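Local coordinates for sterol regulatory element-binding protein cleavage-activating protein (Schizosaccharomyces pombe, PDB 4YHC) that acts as an escort protein for the transcription factor precursor sre1, being required for its processing at low sterol and low oxygen levels, at residues A[289-294]-A[300-305]; A[235-240]-A[244-249]; A[174-179]-A[264-269]; A[411-416]-A[420-425]. The protein carries 9 engineered substitutions. All blocks are in the same frame, centred on the assembly; numbering follows the deposited sequence.

The four contacts lie in the WD40 domain, which is probably cytoplasmic. Contacts 1, 2 and 4 are antiparallel beta hairpins. Contact 3 joins an earlier blade to the loop that precedes the strands of contact 1, and contact 2 is nested in the chain between its two segments. Contacts 1, 2 and 3 form one cluster, with centres about 13 to 16 Å apart. Phe268 of contact 3 is the shared piece: its ring packs on Phe289 of contact 1 and on Phe237 and Val244 of contact 2. Phe289 CE1 also meets Phe237 CE2 at 3.8 Å. Contact 4 stands apart; its nearest atoms are about 6 Å from contact 1, and its centre is about 30 Å from that of contact 2.

Contact 1 (A[289-294]-A[300-305])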
# COMPACT_ATOMS: atom_id res chain seq x y z
N PHE A 289 -1.25 -4.32 -12.29
CA PHE A 289 -2.00 -3.07 -11.99
C PHE A 289 -3.35 -3.48 -11.45
O PHE A 289 -3.93 -4.47 -11.93
CB PHE A 289 -2.28 -2.21 -13.23
CG PHE A 289 -1.10 -1.74 -13.97
CD1 PHE A 289 0.07 -1.35 -13.31
CD2 PHE A 289 -1.13 -1.61 -15.33
CE1 PHE A 289 1.18 -0.89 -14.00
CE2 PHE A 289 -0.02 -1.14 -16.02
CZ PHE A 289 1.17 -0.82 -15.34
N CYS A 290 -3.87 -2.68 -10.53
CA CYS A 290 -5.21 -2.79 -10.01
C CYS A 290 -5.84 -1.44 -10.14
O CYS A 290 -5.25 -0.44 -9.78
CB CYS A 290 -5.22 -3.19 -8.52
SG CYS A 290 -6.88 -3.32 -7.81
N PHE A 291 -7.07 -1.41 -10.61
CA PHE A 291 -7.85 -0.14 -10.72
C PHE A 291 -9.36 -0.41 -10.84
O PHE A 291 -9.78 -1.56 -11.01
CB PHE A 291 -7.31 0.72 -11.88
CG PHE A 291 -7.48 0.09 -13.21
CD1 PHE A 291 -6.52 -0.73 -13.75
CD2 PHE A 291 -8.67 0.30 -13.92
CE1 PHE A 291 -6.70 -1.28 -15.01
CE2 PHE A 291 -8.86 -0.26 -15.15
CZ PHE A 291 -7.89 -1.06 -15.70
N THR A 292 -10.13 0.65 -10.63
CA THR A 292 -11.56 0.66 -10.92
C THR A 292 -11.80 1.34 -12.22
O THR A 292 -11.31 2.42 -12.51
CB THR A 292 -12.33 1.36 -9.80
OG1 THR A 292 -12.04 0.63 -8.60
CG2 THR A 292 -13.88 1.34 -10.04
N HIS A 293 -12.47 0.61 -13.07
CA HIS A 293 -12.74 1.02 -14.42
C HIS A 293 -13.73 2.19 -14.32
O HIS A 293 -14.80 2.08 -13.65
CB HIS A 293 -13.35 -0.20 -15.11
CG HIS A 293 -13.34 -0.13 -16.60
ND1 HIS A 293 -14.04 0.85 -17.32
CD2 HIS A 293 -12.70 -0.87 -17.50
CE1 HIS A 293 -13.85 0.63 -18.61
NE2 HIS A 293 -13.04 -0.41 -18.74
N ALA A 294 -13.37 3.32 -14.89
CA ALA A 294 -14.21 4.49 -14.86
C ALA A 294 -15.54 4.38 -15.61
O ALA A 294 -16.45 5.14 -15.34
CB ALA A 294 -13.43 5.70 -15.40
N LEU A 300 -10.60 -4.17 -11.80
CA LEU A 300 -9.81 -4.92 -12.74
C LEU A 300 -8.32 -5.10 -12.32
O LEU A 300 -7.74 -4.24 -11.73
CB LEU A 300 -9.86 -4.27 -14.11
CG LEU A 300 -11.00 -4.35 -15.12
CD1 LEU A 300 -11.02 -5.68 -15.80
CD2 LEU A 300 -12.33 -4.10 -14.49
N TYR A 301 -7.77 -6.23 -12.71
CA TYR A 301 -6.35 -6.58 -12.47
C TYR A 301 -5.72 -6.93 -13.79
O TYR A 301 -6.21 -7.79 -14.51
CB TYR A 301 -6.23 -7.74 -11.50
CG TYR A 301 -6.77 -7.41 -10.14
CD1 TYR A 301 -8.13 -7.53 -9.85
CD2 TYR A 301 -5.90 -6.99 -9.12
CE1 TYR A 301 -8.63 -7.23 -8.60
CE2 TYR A 301 -6.38 -6.68 -7.88
CZ TYR A 301 -7.75 -6.83 -7.60
OH TYR A 301 -8.18 -6.45 -6.39
N TYR A 302 -4.72 -6.14 -14.18
CA TYR A 302 -3.95 -6.41 -15.36
C TYR A 302 -2.59 -6.92 -14.89
O TYR A 302 -1.93 -6.26 -14.02
CB TYR A 302 -3.75 -5.14 -16.15
CG TYR A 302 -4.89 -4.74 -17.05
CD1 TYR A 302 -6.17 -4.62 -16.56
CD2 TYR A 302 -4.65 -4.41 -18.38
CE1 TYR A 302 -7.21 -4.19 -17.37
CE2 TYR A 302 -5.69 -4.01 -19.22
CZ TYR A 302 -6.96 -3.90 -18.70
OH TYR A 302 -7.93 -3.45 -19.49
N TYR A 303 -2.23 -8.07 -15.39
CA TYR A 303 -0.98 -8.76 -15.10
C TYR A 303 -0.15 -8.88 -16.38
O TYR A 303 -0.64 -9.41 -17.44
CB TYR A 303 -1.28 -10.15 -14.53
CG TYR A 303 -0.06 -11.01 -14.35
CD1 TYR A 303 0.76 -10.88 -13.19
CD2 TYR A 303 0.29 -11.96 -15.29
CE1 TYR A 303 1.89 -11.68 -13.02
CE2 TYR A 303 1.40 -12.77 -15.12
CZ TYR A 303 2.18 -12.63 -13.97
OH TYR A 303 3.29 -13.41 -13.83
N TYR A 304 1.09 -8.40 -16.31
CA TYR A 304 2.02 -8.47 -17.43
C TYR A 304 3.21 -9.34 -17.09
O TYR A 304 3.87 -9.14 -16.07
CB TYR A 304 2.52 -7.07 -17.80
CG TYR A 304 1.45 -6.04 -18.05
CD1 TYR A 304 0.95 -5.27 -17.01
CD2 TYR A 304 0.95 -5.82 -19.32
CE1 TYR A 304 -0.02 -4.31 -17.23
CE2 TYR A 304 -0.02 -4.87 -19.55
CZ TYR A 304 -0.50 -4.12 -18.50
OH TYR A 304 -1.47 -3.17 -18.72
N GLY A 305 3.51 -10.31 -17.96
CA GLY A 305 4.71 -11.11 -17.79
C GLY A 305 4.56 -12.59 -18.06
O GLY A 305 3.47 -13.15 -17.98
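Residues 289-292 and 300-304 pair as the arms of an antiparallel beta hairpin in the WD40 domain. Phe289 with Tyr302 and Phe291 with Leu300 are hydrogen-bonded pairs; Cys290 with Tyr301 between them is a non-hydrogen-bonded pair. Four backbone bonds hold the arms. Phe289 N gives a short bond of 2.7 Å to Tyr302 O, and Leu300 N gives a nearly straight one to Phe291 O (2.8 Å, 176° at the hydrogen). Tyr302 N and Phe291 N supply the return bonds. A CA-H...O contact from Tyr301 CA to Phe289 O, at 3.3 Å, adds to these.

Rings crowd the side of the sheet that carries Phe289, Phe291, Leu300 and Tyr302. The edge of the Tyr304 ring points at the face of the Phe289 ring in an offset edge-to-face pair. The ring centroids of Phe289 and Tyr304 are 5.3 Å apart and their planes are turned 67°. Phe258 also packs against both of these rings, and Phe268 against Phe289. Phe291 CZ touches Tyr302 CE1 at 3.6 Å, with the two rings oblique to each other. Phe291 CG sits between the backbone N and the carbonyl carbon (chi1 64°), which sends its ring back toward the other strand. Leu300 CB lies over one face of that ring, 4.1 Å from Phe291 CZ.

The other side of the sheet carries a sulfur-aromatic contact. The Tyr301 ring reaches toward Cys290, while its hydroxyl hydrogen-bonds Ser355. Cys290 SG meets the ring obliquely, and its closest ring atom is Tyr301 CE2, at 3.4 Å.

Contact 2 (A[235-240]-A[244-249]); sequences ILFLAR and VDMIDL
Ile235 opens one arm of an antiparallel beta hairpin, the two middle strands of a four-stranded WD40 blade. Its CG2 methyl touches Met246 CG at 3.5 Å from the other arm. Leu236 forms a hydrogen-bonded pair with Ile247: each backbone N reaches the other's carbonyl O, the Ile247 N bond to Leu236 O measuring 2.9 Å. Leu236 CB also rests against Leu249 CD2 (3.7 Å), where the second arm ends.

Phe237 sits beside Met246, both side chains pointing the same way. Met246 CG lies over one face of the Phe237 ring as a CH-pi contact. Met246 SD follows, 3.6 Å from Phe237 CZ and oblique to the ring, a Met-aromatic contact. Val244 CG1 meets the same ring at its edge, in plane. Leu238 then pairs with Asp245, and its N bonds Asp245 O at 2.8 Å. Ala239 CB packs on Val244 CG2.

Arg240 closes the walk with a buried salt bridge. Its chain is extended from CG to NE and crosses Asp245 at about a right angle. It grips the carboxylate side-on with two nitrogens, which should hold both groups against rotation. Glu222 pairs with Arg240 NH1 as a second salt bridge, while Ser257 OG and Asn216 N hydrogen-bond the Asp245 carboxylate. Arg240 NH2 meets Asp245 OD1 at 2.9 Å on the syn side, though 28° out of the carboxylate plane; Arg240 NE meets Asp245 OD2 from above that plane, also at 2.9 Å.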
# COMPACT_ATOMS: atom_id res chain seq x y z
N ILE A 235 10.61 4.96 -9.60
CA ILE A 235 9.64 5.02 -10.67
C ILE A 235 8.34 5.56 -10.13
O ILE A 235 7.93 5.17 -9.03
CB ILE A 235 9.35 3.63 -11.20
CG1 ILE A 235 10.53 3.20 -12.08
CG2 ILE A 235 8.11 3.63 -12.09
CD1 ILE A 235 10.47 1.76 -12.43
N LEU A 236 7.71 6.42 -10.92
CA LEU A 236 6.36 6.88 -10.71
C LEU A 236 5.47 6.49 -11.87
O LEU A 236 5.89 6.66 -13.06
CB LEU A 236 6.37 8.39 -10.60
CG LEU A 236 5.02 9.03 -10.30
CD1 LEU A 236 5.09 10.12 -9.29
CD2 LEU A 236 4.40 9.61 -11.57
N PHE A 237 4.27 5.98 -11.54
CA PHE A 237 3.27 5.60 -12.55
C PHE A 237 2.23 6.74 -12.53
O PHE A 237 1.72 7.11 -11.46
CB PHE A 237 2.62 4.26 -12.26
CG PHE A 237 3.51 3.08 -12.41
CD1 PHE A 237 4.39 2.72 -11.40
CD2 PHE A 237 3.48 2.31 -13.55
CE1 PHE A 237 5.23 1.64 -11.57
CE2 PHE A 237 4.30 1.27 -13.70
CZ PHE A 237 5.15 0.91 -12.71
N LEU A 238 1.93 7.34 -13.69
CA LEU A 238 0.93 8.40 -13.86
C LEU A 238 -0.23 7.80 -14.69
O LEU A 238 -0.05 7.49 -15.82
CB LEU A 238 1.54 9.57 -14.60
CG LEU A 238 0.81 10.94 -14.67
CD1 LEU A 238 0.37 11.29 -16.07
CD2 LEU A 238 -0.40 11.15 -13.78
N ALA A 239 -1.38 7.60 -14.09
CA ALA A 239 -2.53 7.03 -14.71
C ALA A 239 -3.38 8.17 -15.28
O ALA A 239 -3.53 9.20 -14.67
CB ALA A 239 -3.37 6.32 -13.72
N ARG A 240 -3.86 7.97 -16.49
CA ARG A 240 -4.68 9.00 -17.20
C ARG A 240 -5.81 8.16 -17.81
O ARG A 240 -6.25 7.15 -17.15
CB ARG A 240 -3.83 9.81 -18.22
CG ARG A 240 -2.89 9.00 -19.10
CD ARG A 240 -1.99 9.88 -20.01
NE ARG A 240 -1.03 9.04 -20.69
CZ ARG A 240 -1.29 8.11 -21.60
NH1 ARG A 240 -2.52 7.96 -22.12
NH2 ARG A 240 -0.32 7.30 -22.01
N VAL A 244 -1.20 4.37 -18.69
CA VAL A 244 -0.38 4.75 -17.58
C VAL A 244 1.03 4.96 -18.09
O VAL A 244 1.59 4.07 -18.72
CB VAL A 244 -0.31 3.68 -16.49
CG1 VAL A 244 0.51 4.23 -15.32
CG2 VAL A 244 -1.69 3.34 -15.98
N ASP A 245 1.60 6.13 -17.77
CA ASP A 245 3.01 6.43 -18.09
C ASP A 245 3.92 6.09 -16.91
O ASP A 245 3.63 6.50 -15.74
CB ASP A 245 3.12 7.89 -18.44
CG ASP A 245 2.26 8.24 -19.65
OD1 ASP A 245 2.15 7.42 -20.59
OD2 ASP A 245 1.69 9.30 -19.66
N MET A 246 4.99 5.33 -17.24
CA MET A 246 5.93 4.80 -16.26
C MET A 246 7.19 5.65 -16.42
O MET A 246 7.79 5.66 -17.48
CB MET A 246 6.18 3.33 -16.46
CG MET A 246 7.18 2.80 -15.40
SD MET A 246 7.40 1.05 -15.47
CE MET A 246 8.71 1.04 -16.70
N ILE A 247 7.51 6.45 -15.40
CA ILE A 247 8.51 7.47 -15.49
C ILE A 247 9.69 7.19 -14.53
O ILE A 247 9.49 6.83 -13.37
CB ILE A 247 7.87 8.77 -15.13
CG1 ILE A 247 6.73 9.11 -16.11
CG2 ILE A 247 8.88 9.87 -14.99
CD1 ILE A 247 5.88 10.25 -15.67
N ASP A 248 10.91 7.29 -15.06
CA ASP A 248 12.17 7.20 -14.26
C ASP A 248 12.43 8.53 -13.61
O ASP A 248 12.72 9.56 -14.26
CB ASP A 248 13.32 6.80 -15.16
CG ASP A 248 14.72 6.91 -14.46
OD1 ASP A 248 14.85 7.02 -13.17
OD2 ASP A 248 15.69 6.87 -15.27
N LEU A 249 12.34 8.57 -12.31
CA LEU A 249 12.49 9.86 -11.64
C LEU A 249 13.98 10.24 -11.43
O LEU A 249 14.29 11.34 -11.07
CB LEU A 249 11.81 9.77 -10.27
CG LEU A 249 10.37 10.09 -9.93
CD1 LEU A 249 9.52 10.57 -11.07
CD2 LEU A 249 9.72 9.03 -9.09

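Contact 3 (A[174-179]-A[264-269]); sequences PIIKSI and KVNTFS
Ile176 and Lys177 meet Asn266 and Val265 in a surface contact between parts of the WD40 propeller far apart in sequence. Segment 174-179 lies on the first strand of a blade, within the predicted fourth WD repeat. Segment 264-269 belongs to the loop that leaves strand 253-259 and leads into strand 269-278. The contact thus bridges from one blade to the loop after the next.

Both sides have a distinct backbone shape. Ile176 and Lys177 form a classic beta bulge opposite Leu192. Lys264 to Thr267 make a type II beta turn with Asn266 at its third position. That turn has a weak backbone bond, and Thr267 OG1 adds a firmer one to Lys264 O, at 2.7 Å.

The Asn266 amide is the centre of the contact. It spans the bulge, with one end on each bulge residue. Its ND2 gives a weak hydrogen bond of 3.3 Å to Ile176 O. Its OD1 takes an equally weak one from Lys177 NZ, also 3.3 Å. The lysine chain bends at chi2 (69°) and chi4, so that it curls round this oxygen: Lys177 CD comes to 3.2 Å from Asn266 OD1. Lys177 NZ has a stronger partner in Asp226, whose carboxylate also accepts a bond from Phe268 N.

Apolar contact is slight: Ile176 CG2 meets Val265 CG2 at 3.9 Å. The same methyl lies beside the amide, with Ile176 CG2 3.6 Å from Asn266 ND2. With long polar bonds and little buried surface, the direct link is a light one; the charge of Asp226, reaching both segments, is probably the stronger tie.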
# COMPACT_ATOMS: atom_id res chain seq x y z
N PRO A 174 -5.28 22.59 -5.49
CA PRO A 174 -5.53 21.55 -4.49
C PRO A 174 -5.00 20.17 -4.91
O PRO A 174 -4.98 19.82 -6.08
CB PRO A 174 -7.07 21.52 -4.37
CG PRO A 174 -7.58 22.73 -5.11
CD PRO A 174 -6.52 22.99 -6.17
N ILE A 175 -4.58 19.40 -3.91
CA ILE A 175 -3.92 18.13 -4.11
C ILE A 175 -4.93 17.02 -4.11
O ILE A 175 -5.57 16.79 -3.14
CB ILE A 175 -2.83 17.95 -3.04
CG1 ILE A 175 -1.72 18.92 -3.37
CG2 ILE A 175 -2.27 16.51 -2.99
CD1 ILE A 175 -0.59 18.98 -2.38
N ILE A 176 -5.04 16.31 -5.21
CA ILE A 176 -5.89 15.10 -5.30
C ILE A 176 -5.22 13.89 -4.58
O ILE A 176 -5.89 13.08 -3.97
CB ILE A 176 -6.10 14.73 -6.79
CG1 ILE A 176 -6.77 15.87 -7.57
CG2 ILE A 176 -6.96 13.49 -6.95
CD1 ILE A 176 -6.81 15.61 -9.07
N LYS A 177 -3.90 13.78 -4.65
CA LYS A 177 -3.22 12.55 -4.23
C LYS A 177 -1.74 12.87 -4.04
O LYS A 177 -1.14 13.51 -4.91
CB LYS A 177 -3.39 11.52 -5.34
CG LYS A 177 -2.55 10.27 -5.25
CD LYS A 177 -2.98 9.41 -4.10
CE LYS A 177 -2.29 8.06 -4.12
NZ LYS A 177 -3.20 7.05 -4.67
N SER A 178 -1.17 12.46 -2.93
CA SER A 178 0.25 12.63 -2.71
C SER A 178 0.82 11.29 -2.33
O SER A 178 0.16 10.52 -1.70
CB SER A 178 0.53 13.68 -1.66
OG SER A 178 -0.09 13.29 -0.43
N ILE A 179 2.06 11.05 -2.73
CA ILE A 179 2.80 9.88 -2.35
C ILE A 179 4.24 10.19 -2.04
O ILE A 179 4.83 11.24 -2.48
CB ILE A 179 2.82 8.83 -3.45
CG1 ILE A 179 3.46 9.40 -4.72
CG2 ILE A 179 1.41 8.31 -3.65
CD1 ILE A 179 3.66 8.39 -5.84
N LYS A 264 -10.73 5.17 -12.80
CA LYS A 264 -11.35 6.00 -11.81
C LYS A 264 -10.38 6.69 -10.91
O LYS A 264 -9.43 6.08 -10.46
CB LYS A 264 -12.31 5.16 -11.01
CG LYS A 264 -13.21 5.97 -10.14
CD LYS A 264 -14.38 5.10 -9.69
CE LYS A 264 -15.17 5.77 -8.59
NZ LYS A 264 -15.37 7.21 -8.99
N VAL A 265 -10.57 7.98 -10.68
CA VAL A 265 -9.67 8.73 -9.90
C VAL A 265 -9.35 8.06 -8.53
O VAL A 265 -10.17 7.46 -7.88
CB VAL A 265 -10.12 10.21 -9.75
CG1 VAL A 265 -11.42 10.24 -8.92
CG2 VAL A 265 -9.01 10.95 -9.00
N ASN A 266 -8.09 8.07 -8.19
CA ASN A 266 -7.61 7.49 -6.94
C ASN A 266 -7.84 6.04 -6.71
O ASN A 266 -8.01 5.61 -5.57
CB ASN A 266 -8.20 8.26 -5.79
CG ASN A 266 -7.20 9.16 -5.18
OD1 ASN A 266 -6.08 8.71 -4.78
ND2 ASN A 266 -7.53 10.41 -5.08
N THR A 267 -7.93 5.24 -7.75
CA THR A 267 -8.16 3.82 -7.49
C THR A 267 -7.07 2.89 -7.99
O THR A 267 -7.29 1.69 -7.97
CB THR A 267 -9.47 3.37 -8.13
OG1 THR A 267 -9.36 3.50 -9.58
CG2 THR A 267 -10.64 4.29 -7.60
N PHE A 268 -5.94 3.44 -8.43
CA PHE A 268 -4.90 2.74 -9.10
C PHE A 268 -3.75 2.30 -8.15
O PHE A 268 -3.24 3.10 -7.38
CB PHE A 268 -4.33 3.67 -10.18
CG PHE A 268 -3.24 3.05 -11.05
CD1 PHE A 268 -3.55 2.25 -12.13
CD2 PHE A 268 -1.92 3.34 -10.85
CE1 PHE A 268 -2.58 1.73 -12.95
CE2 PHE A 268 -0.92 2.78 -11.61
CZ PHE A 268 -1.24 1.97 -12.68
N SER A 269 -3.30 1.07 -8.25
CA SER A 269 -2.08 0.66 -7.56
C SER A 269 -1.29 -0.30 -8.43
O SER A 269 -1.80 -0.80 -9.49
CB SER A 269 -2.38 0.10 -6.17
OG SER A 269 -3.16 -1.02 -6.32

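Contact 4 (A[411-416]-A[420-425]); sequences EVWMYS and KKHRSK. Engineered in segment 420-425: Ser424 (natural residue Cys).
Ser416 O is gripped by two backbone N-H groups of segment 420-425. Lys421 N reaches it at 3.3 Å, in the carbonyl plane and on a lone pair; Lys420 N is nearer, at 2.9 Å, but its bond is bent and weak. Lys420 and Lys421 both face Ser416, a G1 beta bulge that ends this antiparallel hairpin of the WD40 domain, which overlaps the predicted fifth WD repeat. Ser416 N answers with a bond to Lys421 O at 2.8 Å. Paired backbone bonds continue through Met414 with Arg423 and Val412 with Lys425.

CG anti to the N (chi1 -177°) carries the Tyr415 ring toward Lys420, just before the second strand; Tyr415 OH lies 3.7 Å from Lys420 CB. His422 has Met414 O over one face. The His422 and Trp413 rings are nearly parallel but slid apart. The engineered Ser424 has its CB 3.3 Å from Glu411 OE2; Glu411 OE1 is salt-bridged to Arg368. On the other side of the sheet, Met414 CG packs on Arg423 CB at 3.6 Å.

Strand 406-416 is flanked by strand 363-374 on its other edge. Val412 and Met414 pack on strands 20-24 and 456-462 of the adjoining sheet, while Lys425 NZ forms a salt bridge with Asp12 and hydrogen-bonds Glu17 O of helix 15-19.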
# COMPACT_ATOMS: atom_id res chain seq x y z
N GLU A 411 -17.86 -16.72 0.59
CA GLU A 411 -16.96 -17.34 -0.32
C GLU A 411 -15.62 -16.55 -0.14
O GLU A 411 -15.61 -15.32 -0.16
CB GLU A 411 -17.44 -17.31 -1.75
CG GLU A 411 -16.41 -17.90 -2.71
CD GLU A 411 -16.57 -17.48 -4.16
OE1 GLU A 411 -17.25 -16.46 -4.45
OE2 GLU A 411 -15.95 -18.15 -5.03
N VAL A 412 -14.57 -17.29 0.18
CA VAL A 412 -13.18 -16.80 0.22
C VAL A 412 -12.45 -17.32 -0.97
O VAL A 412 -12.45 -18.54 -1.24
CB VAL A 412 -12.46 -17.29 1.45
CG1 VAL A 412 -11.19 -16.49 1.69
CG2 VAL A 412 -13.39 -17.17 2.62
N TRP A 413 -11.83 -16.44 -1.75
CA TRP A 413 -11.22 -16.95 -2.96
C TRP A 413 -9.87 -16.35 -3.25
O TRP A 413 -9.50 -15.30 -2.73
CB TRP A 413 -12.16 -16.75 -4.17
CG TRP A 413 -12.63 -15.32 -4.40
CD1 TRP A 413 -13.75 -14.78 -4.00
CD2 TRP A 413 -11.93 -14.31 -5.14
NE1 TRP A 413 -13.82 -13.45 -4.41
CE2 TRP A 413 -12.72 -13.16 -5.13
CE3 TRP A 413 -10.74 -14.28 -5.81
CZ2 TRP A 413 -12.31 -11.94 -5.75
CZ3 TRP A 413 -10.32 -13.09 -6.39
CH2 TRP A 413 -11.14 -11.94 -6.38
N MET A 414 -9.14 -17.02 -4.14
CA MET A 414 -7.86 -16.52 -4.59
C MET A 414 -7.68 -16.76 -6.03
O MET A 414 -8.26 -17.67 -6.59
CB MET A 414 -6.75 -17.20 -3.82
CG MET A 414 -6.72 -18.73 -3.89
SD MET A 414 -5.06 -19.48 -3.46
CE MET A 414 -3.93 -18.78 -4.63
N TYR A 415 -6.86 -15.94 -6.65
CA TYR A 415 -6.46 -16.11 -8.01
C TYR A 415 -4.93 -15.94 -8.10
O TYR A 415 -4.38 -14.89 -7.70
CB TYR A 415 -7.16 -15.08 -8.91
CG TYR A 415 -6.86 -15.25 -10.40
CD1 TYR A 415 -7.37 -16.35 -11.12
CD2 TYR A 415 -6.07 -14.33 -11.07
CE1 TYR A 415 -7.09 -16.52 -12.47
CE2 TYR A 415 -5.75 -14.50 -12.40
CZ TYR A 415 -6.28 -15.59 -13.10
OH TYR A 415 -5.95 -15.72 -14.42
N SER A 416 -4.26 -16.96 -8.65
CA SER A 416 -2.82 -16.90 -8.89
C SER A 416 -2.62 -16.38 -10.29
O SER A 416 -2.96 -17.10 -11.27
CB SER A 416 -2.22 -18.30 -8.74
OG SER A 416 -0.86 -18.26 -9.11
N LYS A 420 -2.61 -18.75 -13.59
CA LYS A 420 -4.00 -18.60 -14.06
C LYS A 420 -4.99 -19.54 -13.38
O LYS A 420 -5.87 -20.13 -14.01
CB LYS A 420 -4.10 -18.65 -15.58
CG LYS A 420 -3.18 -17.63 -16.26
CD LYS A 420 -2.75 -18.01 -17.69
CE LYS A 420 -3.44 -17.19 -18.79
NZ LYS A 420 -4.40 -18.01 -19.60
N LYS A 421 -4.85 -19.64 -12.08
CA LYS A 421 -5.55 -20.62 -11.30
C LYS A 421 -6.38 -19.93 -10.24
O LYS A 421 -5.85 -19.15 -9.45
CB LYS A 421 -4.53 -21.58 -10.65
CG LYS A 421 -5.17 -22.73 -9.84
CD LYS A 421 -6.18 -23.57 -10.66
CE LYS A 421 -7.10 -24.43 -9.79
NZ LYS A 421 -6.34 -25.60 -9.24
N HIS A 422 -7.67 -20.23 -10.23
CA HIS A 422 -8.60 -19.76 -9.24
C HIS A 422 -8.86 -20.86 -8.21
O HIS A 422 -8.81 -22.03 -8.55
CB HIS A 422 -9.89 -19.42 -9.96
CG HIS A 422 -10.80 -18.57 -9.17
ND1 HIS A 422 -11.72 -19.09 -8.28
CD2 HIS A 422 -10.93 -17.23 -9.11
CE1 HIS A 422 -12.40 -18.11 -7.72
NE2 HIS A 422 -11.95 -16.96 -8.22
N ARG A 423 -9.08 -20.48 -6.94
CA ARG A 423 -9.50 -21.44 -5.89
C ARG A 423 -10.50 -20.75 -4.99
O ARG A 423 -10.33 -19.57 -4.68
CB ARG A 423 -8.32 -21.79 -5.01
CG ARG A 423 -7.60 -23.04 -5.37
CD ARG A 423 -6.57 -23.40 -4.30
NE ARG A 423 -5.23 -23.24 -4.83
CZ ARG A 423 -4.66 -24.09 -5.67
NH1 ARG A 423 -5.31 -25.17 -6.07
NH2 ARG A 423 -3.43 -23.86 -6.11
N SER A 424 -11.49 -21.47 -4.49
CA SER A 424 -12.44 -20.86 -3.59
C SER A 424 -12.78 -21.81 -2.48
O SER A 424 -12.62 -23.00 -2.63
CB SER A 424 -13.71 -20.43 -4.31
OG SER A 424 -14.34 -21.59 -4.81
N LYS A 425 -13.12 -21.25 -1.32
CA LYS A 425 -13.53 -21.99 -0.17
C LYS A 425 -14.81 -21.33 0.32
O LYS A 425 -14.96 -20.08 0.32
CB LYS A 425 -12.47 -22.00 0.96
CG LYS A 425 -11.17 -22.74 0.61
CD LYS A 425 -10.29 -23.02 1.80
CE LYS A 425 -9.11 -23.94 1.38
NZ LYS A 425 -8.25 -24.25 2.53